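Side-chain contacts in glucoamylase (Thermoanaerobacterium thermosaccharolyticum, PDB 1LF6), which hydrolyses terminal alpha-1,4-linked glucose units from the non-reducing ends of starch-like chains, as a family GH15 glucoamylase, with release of beta-D-glucose: residues A[442-445]-A[446-449]; A[494-498]-A[499-503]. All coordinates share one frame; numbering follows the deposited sequence.

Overall arrangement
Both contacts belong to the family 15 glycosidase domain, an (alpha/alpha) barrel of helical hairpins, and follow one another along the chain. Contact 1 starts helix 445-464 with a serine N-cap; contact 2 is the loop, with a tight turn at 496-499, that leads from strand 490-491 back into strand 501-502. Their centres lie about 17 Å apart, yet they meet directly where P445 CD packs 3.6 Å from I503 O. Contact 1 is the one near the catalytic centre: the side chain of T447 comes within about 4 Å of that of E435, the probable proton acceptor, and about 10 Å of that of E438, the probable proton donor. Contact 2 is remote from both.

Contact 1: A[442-445]-A[446-449]; sequences GYSP and ATMA. With SO4 (sulfate ion), chain C.
S444 meets T447 as the N-cap of helix 445-464, in the (alpha/alpha) barrel domain, and shows how a single residue can satisfy two amides at a helix start. Its OG swings away from its own backbone N (chi1 161°) and accepts from T447 N at 3.2 Å along an almost straight N-H line of 176°. The carbonyl of the same residue supplies the first full helical bond: M448 N lies 2.8 Å from S444 O. P445, with no N-H of its own to satisfy, opens the first turn, and its carbonyl O accepts from A449 N at 2.9 Å. Before the cap, the backbone of G442 is hydrogen-bonded with that of T432, and the backbone of Y443 with that of A506. T447 CB lies 3.7 Å from S444 CB, and M448 CB and CG each come to 3.3 Å from S444 O. P445, A446 and A449 touch helix 538-541.

With CG anti to the carbonyl carbon (chi1 -70°) and the chain extended at chi2, M448 brings its SD to 4.3 Å from Y443 CB. The phenol of Y443 meets a sulfate, probably from the crystallisation liquor, which S509 OG and K431 NZ also hold. An alanine at Y443 would keep the CB beside M448 but, lacking the ring and its hydroxyl, would probably leave the sulfate to S509 and K431. The bond at stake runs from Y443 OH to sulfate O4 at 2.8 Å, the acceptor lying in the plane of the ring.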
# COMPACT_ATOMS: atom_id res chain seq x y z
N GLY A 442 -6.27 -1.70 26.69
CA GLY A 442 -5.71 -1.31 27.96
C GLY A 442 -5.15 0.09 27.88
O GLY A 442 -5.58 0.90 27.06
N TYR A 443 -4.18 0.39 28.74
CA TYR A 443 -3.55 1.70 28.76
C TYR A 443 -2.25 1.62 27.98
O TYR A 443 -1.31 0.93 28.36
CB TYR A 443 -3.31 2.13 30.21
CG TYR A 443 -4.59 2.16 31.01
CD1 TYR A 443 -4.93 1.10 31.85
CD2 TYR A 443 -5.49 3.21 30.86
CE1 TYR A 443 -6.16 1.09 32.53
CE2 TYR A 443 -6.71 3.21 31.53
CZ TYR A 443 -7.04 2.15 32.35
OH TYR A 443 -8.26 2.14 32.98
N SER A 444 -2.23 2.35 26.86
CA SER A 444 -1.08 2.38 25.96
C SER A 444 -0.46 3.77 25.90
O SER A 444 -1.16 4.76 25.69
CB SER A 444 -1.55 2.00 24.55
OG SER A 444 -0.62 2.44 23.57
N PRO A 445 0.87 3.87 26.08
CA PRO A 445 1.46 5.20 26.02
C PRO A 445 1.22 5.89 24.67
O PRO A 445 0.93 7.08 24.62
CB PRO A 445 2.94 4.96 26.33
CG PRO A 445 3.14 3.49 26.09
CD PRO A 445 1.85 2.87 26.54
N ALA A 446 1.33 5.13 23.58
CA ALA A 446 1.11 5.70 22.25
C ALA A 446 -0.33 6.19 22.11
O ALA A 446 -0.56 7.31 21.67
CB ALA A 446 1.41 4.67 21.16
N THR A 447 -1.28 5.34 22.49
CA THR A 447 -2.70 5.72 22.40
C THR A 447 -3.02 6.90 23.32
O THR A 447 -3.70 7.85 22.91
CB THR A 447 -3.61 4.54 22.77
OG1 THR A 447 -3.37 3.45 21.87
CG2 THR A 447 -5.07 4.95 22.69
N MET A 448 -2.56 6.85 24.56
CA MET A 448 -2.81 7.95 25.48
C MET A 448 -2.16 9.25 24.99
O MET A 448 -2.70 10.34 25.24
CB MET A 448 -2.31 7.61 26.88
CG MET A 448 -3.14 6.54 27.57
SD MET A 448 -2.64 6.30 29.26
CE MET A 448 -3.41 7.70 30.05
N ALA A 449 -1.03 9.15 24.31
CA ALA A 449 -0.35 10.33 23.78
C ALA A 449 -1.27 10.98 22.76
O ALA A 449 -1.43 12.20 22.72
CB ALA A 449 0.98 9.95 23.13
S SO4 C . -8.77 -0.86 35.16
O1 SO4 C . -8.44 -1.23 33.76
O2 SO4 C . -9.98 -1.60 35.58
O3 SO4 C . -7.64 -1.23 36.04
O4 SO4 C . -9.01 0.59 35.25

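Contact 2: A[494-498]-A[499-503]; sequences GPLGN and GQYYI
A type II' beta turn runs from L496 to G499, closed by G499 N donating to L496 O at 2.7 Å, and a second backbone bond, G494 N to G499 O, ties the start of the loop to its return. The loop thus joins the two short antiparallel strands 490-491 and 501-502 and illustrates how glycines and one aromatic can shape a chain reversal. G497 and G499 both have positive phi, a backbone state that favours glycine, and a CB on G499 would clash with N498 O and G494 O.

The side chain of Y501 reaches back to G494, P495 and L496. Its CG sits between the backbone N and the carbonyl carbon (chi1 49°), which carries the ring to these residues. There the hydroxyl is held by K529 O, its principal partner, and also accepts a longer bond from L496 N, 3.2 Å from Y501 OH. G494 passes so close, CA to Y501 OH 3.3 Å, that a CB on this glycine would collide with the phenol. L496 lies across the tyrosine at about a right angle, its CB 3.7 Å from Y501 CZ, while L496 O approaches the edge of the ring, near its plane. Beyond the loop, V558 of helix 550-562 and V532 touch both L496 and Y501.

Exposed N498 brings its amide to Q500. Its side chain crosses that of Q500 at about a right angle, with the two amide planes 23° apart. The amide oxygen N498 OD1 accepts from Q500 N at 2.8 Å, the donor standing above the carbonyl plane, 47° out of it.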
# COMPACT_ATOMS: atom_id res chain seq x y z
N GLY A 494 9.80 -4.04 36.24
CA GLY A 494 9.89 -4.91 35.08
C GLY A 494 11.10 -5.83 35.08
O GLY A 494 12.13 -5.49 35.66
N PRO A 495 11.01 -7.00 34.42
CA PRO A 495 12.11 -7.97 34.35
C PRO A 495 13.24 -7.56 33.41
O PRO A 495 14.34 -8.10 33.49
CB PRO A 495 11.40 -9.24 33.87
CG PRO A 495 10.36 -8.69 32.95
CD PRO A 495 9.81 -7.51 33.74
N LEU A 496 12.97 -6.61 32.52
CA LEU A 496 13.98 -6.18 31.56
C LEU A 496 14.90 -5.09 32.09
O LEU A 496 14.48 -4.23 32.86
CB LEU A 496 13.31 -5.69 30.27
CG LEU A 496 12.46 -6.70 29.51
CD1 LEU A 496 11.78 -6.02 28.33
CD2 LEU A 496 13.33 -7.85 29.03
N GLY A 497 16.16 -5.14 31.67
CA GLY A 497 17.16 -4.17 32.08
C GLY A 497 17.09 -3.76 33.53
O GLY A 497 17.01 -4.60 34.43
N ASN A 498 17.11 -2.45 33.77
CA ASN A 498 17.05 -1.90 35.12
C ASN A 498 15.63 -1.92 35.69
O ASN A 498 15.37 -1.36 36.76
CB ASN A 498 17.60 -0.48 35.13
CG ASN A 498 16.63 0.54 34.56
OD1 ASN A 498 15.61 0.18 33.96
ND2 ASN A 498 16.94 1.82 34.74
N GLY A 499 14.70 -2.56 34.97
CA GLY A 499 13.32 -2.67 35.44
C GLY A 499 12.45 -1.42 35.35
O GLY A 499 11.30 -1.44 35.77
N GLN A 500 13.00 -0.35 34.78
CA GLN A 500 12.27 0.91 34.65
C GLN A 500 12.06 1.27 33.18
O GLN A 500 13.03 1.51 32.46
CB GLN A 500 13.07 2.02 35.33
CG GLN A 500 13.24 1.82 36.83
CD GLN A 500 14.50 2.48 37.36
OE1 GLN A 500 15.56 1.86 37.44
NE2 GLN A 500 14.39 3.76 37.71
N TYR A 501 10.80 1.32 32.76
CA TYR A 501 10.47 1.63 31.37
C TYR A 501 8.97 1.62 31.08
O TYR A 501 8.20 1.01 31.82
CB TYR A 501 11.14 0.62 30.43
CG TYR A 501 10.92 -0.84 30.82
CD1 TYR A 501 11.81 -1.49 31.68
CD2 TYR A 501 9.84 -1.57 30.32
CE1 TYR A 501 11.63 -2.83 32.02
CE2 TYR A 501 9.65 -2.91 30.66
CZ TYR A 501 10.55 -3.54 31.51
OH TYR A 501 10.41 -4.87 31.81
N TYR A 502 8.57 2.30 30.02
CA TYR A 502 7.17 2.29 29.61
C TYR A 502 6.97 0.91 28.99
O TYR A 502 7.84 0.43 28.25
CB TYR A 502 6.87 3.34 28.53
CG TYR A 502 6.83 4.77 29.03
CD1 TYR A 502 7.87 5.66 28.74
CD2 TYR A 502 5.77 5.23 29.80
CE1 TYR A 502 7.84 6.97 29.21
CE2 TYR A 502 5.73 6.54 30.28
CZ TYR A 502 6.78 7.41 29.98
OH TYR A 502 6.76 8.69 30.49
N ILE A 503 5.85 0.26 29.28
CA ILE A 503 5.59 -1.04 28.69
C ILE A 503 4.69 -0.83 27.48
O ILE A 503 4.20 0.27 27.25
CB ILE A 503 4.91 -2.00 29.70
CG1 ILE A 503 3.53 -1.47 30.13
CG2 ILE A 503 5.82 -2.17 30.91
CD1 ILE A 503 2.83 -2.35 31.20